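Local structure of putative uncharacterized protein (Toxoplasma gondii, 4FBD) at residues 106-117 and 133-144. The protein is of unknown function, a conserved hypothetical protein that belongs to the DUF3228 family. Sequence-based numbering, arbitrary orientation.
Sequences LPITADNEHLLR and RWFPMSYAKDAL
At one end of a four-stranded mixed sheet, the loop between strands 105-107 and 117-121 wraps round F135, just after W134 of strand 130-135. R117 and W134 form an antiparallel hydrogen-bonded pair: R117 N to W134 O and W134 N to R117 O are each 2.9 Å. The F135 side chain enters the arch of the loop, where a flat apolar ring can be lined on several sides at once. L116 CD2 sits over its face, 3.5 Å from the F135 ring centroid and nearly on the ring normal, a CH-pi contact, while Y139 CE2 lies across the opposite face near the rim. The carbonyl oxygens of L106 and N112 meet the ring edge, where the slightly positive C-H groups suit them; N112 O is 3.4 Å from F135 CE1.

N112 ties this loop together. With CG between its backbone N and carbonyl carbon (chi1 72°), its amide turns inward beside the ring, the two planes 57° apart. ND2 uses both hydrogens in the amide plane: one bond runs to P107 O, the other, nearly straight at 172°, reaches Y139 OH at 3.0 Å. OD1 accepts from T109 N, and these three bonds together fix the amide's rotation. Separately, T109 OG1 accepts from N112 N in an ST motif that holds the backbone turn.

P136 holds the N-cap position of helix 137-140, its carbonyl oxygen accepting from Y139 N and A140 N, and the helix presents Y139 to the loop. L115 CD1 packs against this ring, 3.4 Å from Y139 CD1, and branched L106 sets CD1 against Y139, A140 and A143 while CD2 meets L144. I108, whose CG1 touches F135 CZ, lays CD1 over one face of the R133 guanidinium, toward its rim; R133 NH2 bonds W229 O and NH1 reaches S118 OG of the second subunit.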
loop_
_atom_site.group_PDB
_atom_site.type_symbol
_atom_site.label_atom_id
_atom_site.label_comp_id
_atom_site.label_asym_id
_atom_site.label_seq_id
_atom_site.Cartn_x
_atom_site.Cartn_y
_atom_site.Cartn_z
ATOM N N LEU A 106 14.774 -3.832 7.844
ATOM C CA LEU A 106 15.871 -2.886 8.003
ATOM C C LEU A 106 15.372 -1.451 7.873
ATOM O O LEU A 106 14.340 -1.204 7.245
ATOM C CB LEU A 106 16.950 -3.107 6.929
ATOM C CG LEU A 106 17.785 -4.383 7.011
ATOM C CD1 LEU A 106 18.381 -4.717 5.667
ATOM C CD2 LEU A 106 18.869 -4.269 8.083
ATOM N N PRO A 107 16.113 -0.510 8.460
ATOM C CA PRO A 107 15.775 0.892 8.358
ATOM C C PRO A 107 16.098 1.414 6.968
ATOM O O PRO A 107 17.053 0.953 6.328
ATOM C CB PRO A 107 16.668 1.590 9.402
ATOM C CG PRO A 107 17.654 0.571 9.888
ATOM C CD PRO A 107 17.165 -0.789 9.470
ATOM N N ILE A 108 15.291 2.343 6.495
ATOM C CA ILE A 108 15.534 2.939 5.197
ATOM C C ILE A 108 16.309 4.198 5.475
ATOM O O ILE A 108 15.830 5.026 6.225
ATOM C CB ILE A 108 14.214 3.278 4.499
ATOM C CG1 ILE A 108 13.409 1.996 4.268
ATOM C CG2 ILE A 108 14.485 3.917 3.162
ATOM C CD1 ILE A 108 11.932 2.246 4.056
ATOM N N THR A 109 17.510 4.326 4.921
ATOM C CA THR A 109 18.324 5.532 5.110
ATOM C C THR A 109 18.564 6.217 3.768
ATOM O O THR A 109 18.211 5.683 2.724
ATOM C CB THR A 109 19.678 5.194 5.654
ATOM O OG1 THR A 109 20.377 4.425 4.676
ATOM C CG2 THR A 109 19.570 4.383 6.969
ATOM N N ALA A 110 19.183 7.399 3.792
ATOM C CA ALA A 110 19.476 8.103 2.547
ATOM C C ALA A 110 20.474 7.282 1.713
ATOM O O ALA A 110 20.435 7.325 0.499
ATOM C CB ALA A 110 20.029 9.535 2.806
ATOM N N ASP A 111 21.348 6.525 2.372
ATOM C CA ASP A 111 22.328 5.745 1.660
ATOM C C ASP A 111 21.815 4.427 1.095
ATOM O O ASP A 111 22.391 3.928 0.118
ATOM C CB ASP A 111 23.559 5.488 2.550
ATOM C CG ASP A 111 24.411 6.753 2.755
ATOM O OD1 ASP A 111 24.040 7.832 2.226
ATOM O OD2 ASP A 111 25.442 6.675 3.447
ATOM N N ASN A 112 20.752 3.851 1.660
ATOM C CA ASN A 112 20.262 2.581 1.127
ATOM C C ASN A 112 18.914 2.624 0.409
ATOM O O ASN A 112 18.491 1.637 -0.147
ATOM C CB ASN A 112 20.212 1.543 2.219
ATOM C CG ASN A 112 19.119 1.786 3.202
ATOM O OD1 ASN A 112 18.202 2.566 2.955
ATOM N ND2 ASN A 112 19.194 1.108 4.321
ATOM N N GLU A 113 18.263 3.775 0.390
ATOM C CA GLU A 113 16.943 3.899 -0.201
ATOM C C GLU A 113 16.842 3.388 -1.643
ATOM O O GLU A 113 15.842 2.737 -2.036
ATOM C CB GLU A 113 16.511 5.364 -0.159
ATOM C CG GLU A 113 15.098 5.546 -0.661
ATOM C CD GLU A 113 14.676 6.997 -0.743
ATOM O OE1 GLU A 113 15.544 7.890 -0.607
ATOM O OE2 GLU A 113 13.469 7.219 -0.960
ATOM N N HIS A 114 17.859 3.682 -2.442
ATOM C CA HIS A 114 17.848 3.272 -3.834
ATOM C C HIS A 114 17.970 1.748 -4.061
ATOM O O HIS A 114 17.729 1.257 -5.177
ATOM C CB HIS A 114 18.932 4.026 -4.605
ATOM C CG HIS A 114 20.333 3.636 -4.238
ATOM N ND1 HIS A 114 20.915 3.993 -3.041
ATOM C CD2 HIS A 114 21.286 2.963 -4.933
ATOM C CE1 HIS A 114 22.167 3.555 -3.009
ATOM N NE2 HIS A 114 22.418 2.924 -4.143
ATOM N N LEU A 115 18.314 1.014 -3.007
ATOM C CA LEU A 115 18.459 -0.435 -3.063
ATOM C C LEU A 115 17.135 -1.185 -2.927
ATOM O O LEU A 115 17.068 -2.374 -3.206
ATOM C CB LEU A 115 19.414 -0.892 -1.963
ATOM C CG LEU A 115 20.831 -0.346 -2.092
ATOM C CD1 LEU A 115 21.711 -0.878 -0.935
ATOM C CD2 LEU A 115 21.418 -0.733 -3.525
ATOM N N LEU A 116 16.101 -0.481 -2.478
ATOM C CA LEU A 116 14.750 -1.025 -2.325
ATOM C C LEU A 116 14.237 -1.450 -3.674
ATOM O O LEU A 116 14.628 -0.893 -4.686
ATOM C CB LEU A 116 13.774 0.040 -1.753
ATOM C CG LEU A 116 13.919 0.464 -0.284
ATOM C CD1 LEU A 116 13.223 1.782 0.017
ATOM C CD2 LEU A 116 13.457 -0.617 0.746
ATOM N N ARG A 117 13.402 -2.480 -3.677
ATOM C CA ARG A 117 12.754 -2.977 -4.868
ATOM C C ARG A 117 11.292 -3.080 -4.503
ATOM O O ARG A 117 10.951 -3.150 -3.325
ATOM C CB ARG A 117 13.331 -4.329 -5.289
ATOM C CG ARG A 117 14.769 -4.253 -5.803
ATOM C CD ARG A 117 14.827 -3.492 -7.076
ATOM N NE ARG A 117 16.188 -3.313 -7.594
ATOM C CZ ARG A 117 16.959 -2.238 -7.438
ATOM N NH1 ARG A 117 16.581 -1.183 -6.718
ATOM N NH2 ARG A 117 18.145 -2.233 -8.002
ATOM N N ARG A 133 7.203 -3.336 -0.809
ATOM C CA ARG A 133 8.598 -2.963 -1.058
ATOM C C ARG A 133 9.498 -3.693 -0.096
ATOM O O ARG A 133 9.114 -3.999 1.051
ATOM C CB ARG A 133 8.817 -1.474 -0.957
ATOM C CG ARG A 133 8.625 -0.841 0.377
ATOM C CD ARG A 133 8.934 0.619 0.273
ATOM N NE ARG A 133 8.762 1.314 1.548
ATOM C CZ ARG A 133 8.988 2.608 1.732
ATOM N NH1 ARG A 133 9.411 3.363 0.750
ATOM N NH2 ARG A 133 8.794 3.150 2.928
ATOM N N TRP A 134 10.711 -3.941 -0.534
ATOM C CA TRP A 134 11.647 -4.675 0.278
ATOM C C TRP A 134 13.094 -4.438 -0.118
ATOM O O TRP A 134 13.382 -3.952 -1.195
ATOM C CB TRP A 134 11.353 -6.165 0.124
ATOM C CG TRP A 134 11.563 -6.623 -1.294
ATOM C CD1 TRP A 134 12.722 -7.060 -1.828
ATOM C CD2 TRP A 134 10.600 -6.649 -2.362
ATOM N NE1 TRP A 134 12.555 -7.372 -3.154
ATOM C CE2 TRP A 134 11.262 -7.133 -3.509
ATOM C CE3 TRP A 134 9.249 -6.332 -2.455
ATOM C CZ2 TRP A 134 10.626 -7.290 -4.736
ATOM C CZ3 TRP A 134 8.601 -6.503 -3.689
ATOM C CH2 TRP A 134 9.293 -6.970 -4.804
ATOM N N PHE A 135 13.992 -4.799 0.780
ATOM C CA PHE A 135 15.431 -4.799 0.506
ATOM C C PHE A 135 15.765 -6.228 0.127
ATOM O O PHE A 135 15.445 -7.166 0.855
ATOM C CB PHE A 135 16.275 -4.472 1.737
ATOM C CG PHE A 135 16.269 -3.045 2.116
ATOM C CD1 PHE A 135 16.901 -2.125 1.343
ATOM C CD2 PHE A 135 15.688 -2.630 3.293
ATOM C CE1 PHE A 135 16.919 -0.777 1.693
ATOM C CE2 PHE A 135 15.718 -1.311 3.658
ATOM C CZ PHE A 135 16.327 -0.373 2.854
ATOM N N PRO A 136 16.428 -6.402 -1.002
ATOM C CA PRO A 136 16.822 -7.728 -1.397
ATOM C C PRO A 136 18.024 -8.203 -0.605
ATOM O O PRO A 136 18.683 -7.404 0.069
ATOM C CB PRO A 136 17.151 -7.593 -2.879
ATOM C CG PRO A 136 17.110 -6.174 -3.205
ATOM C CD PRO A 136 16.610 -5.395 -2.052
ATOM N N MET A 137 18.306 -9.500 -0.698
ATOM C CA MET A 137 19.407 -10.103 0.049
ATOM C C MET A 137 20.793 -9.623 -0.360
ATOM O O MET A 137 21.705 -9.623 0.472
ATOM C CB MET A 137 19.328 -11.628 -0.027
ATOM C CG MET A 137 18.126 -12.188 0.720
ATOM S SD MET A 137 18.168 -11.748 2.462
ATOM C CE MET A 137 19.567 -12.720 3.012
ATOM N N SER A 138 20.957 -9.191 -1.611
ATOM C CA SER A 138 22.254 -8.692 -2.061
ATOM C C SER A 138 22.710 -7.541 -1.166
ATOM O O SER A 138 23.916 -7.318 -0.996
ATOM C CB SER A 138 22.214 -8.266 -3.534
ATOM O OG SER A 138 21.217 -7.291 -3.747
ATOM N N TYR A 139 21.763 -6.781 -0.616
ATOM C CA TYR A 139 22.130 -5.744 0.368
ATOM C C TYR A 139 21.982 -6.284 1.805
ATOM O O TYR A 139 22.900 -6.213 2.602
ATOM C CB TYR A 139 21.282 -4.496 0.209
ATOM C CG TYR A 139 21.337 -3.583 1.403
ATOM C CD1 TYR A 139 22.482 -2.856 1.708
ATOM C CD2 TYR A 139 20.222 -3.385 2.186
ATOM C CE1 TYR A 139 22.524 -1.979 2.810
ATOM C CE2 TYR A 139 20.251 -2.519 3.258
ATOM C CZ TYR A 139 21.402 -1.817 3.560
ATOM O OH TYR A 139 21.393 -0.962 4.634
ATOM N N ALA A 140 20.822 -6.866 2.094
ATOM C CA ALA A 140 20.501 -7.353 3.428
ATOM C C ALA A 140 21.525 -8.301 4.016
ATOM O O ALA A 140 21.830 -8.214 5.199
ATOM C CB ALA A 140 19.135 -7.980 3.426
ATOM N N LYS A 141 22.096 -9.185 3.226
ATOM C CA LYS A 141 23.080 -10.116 3.784
ATOM C C LYS A 141 24.227 -9.344 4.406
ATOM O O LYS A 141 24.839 -9.843 5.299
ATOM C CB LYS A 141 23.613 -11.114 2.743
ATOM C CG LYS A 141 24.503 -10.491 1.639
ATOM C CD LYS A 141 24.814 -11.488 0.488
ATOM C CE LYS A 141 25.588 -10.788 -0.652
ATOM N NZ LYS A 141 26.967 -10.319 -0.216
ATOM N N ASP A 142 24.499 -8.118 3.946
ATOM C CA ASP A 142 25.612 -7.319 4.486
ATOM C C ASP A 142 25.143 -6.174 5.389
ATOM O O ASP A 142 25.909 -5.243 5.676
ATOM C CB ASP A 142 26.447 -6.751 3.323
ATOM C CG ASP A 142 27.196 -7.840 2.522
ATOM O OD1 ASP A 142 27.757 -8.769 3.117
ATOM O OD2 ASP A 142 27.265 -7.721 1.289
ATOM N N ALA A 143 23.894 -6.230 5.836
ATOM C CA ALA A 143 23.311 -5.176 6.694
ATOM C C ALA A 143 22.677 -5.707 7.956
ATOM O O ALA A 143 22.751 -5.076 9.004
ATOM C CB ALA A 143 22.256 -4.384 5.899
ATOM N N LEU A 144 22.006 -6.842 7.859
ATOM C CA LEU A 144 21.340 -7.444 9.024
ATOM C C LEU A 144 22.266 -7.877 10.175
ATOM O O LEU A 144 23.253 -8.554 9.979
ATOM C CB LEU A 144 20.566 -8.658 8.591
ATOM C CG LEU A 144 19.303 -8.399 7.807
ATOM C CD1 LEU A 144 18.961 -9.668 7.041
ATOM C CD2 LEU A 144 18.189 -7.981 8.752
#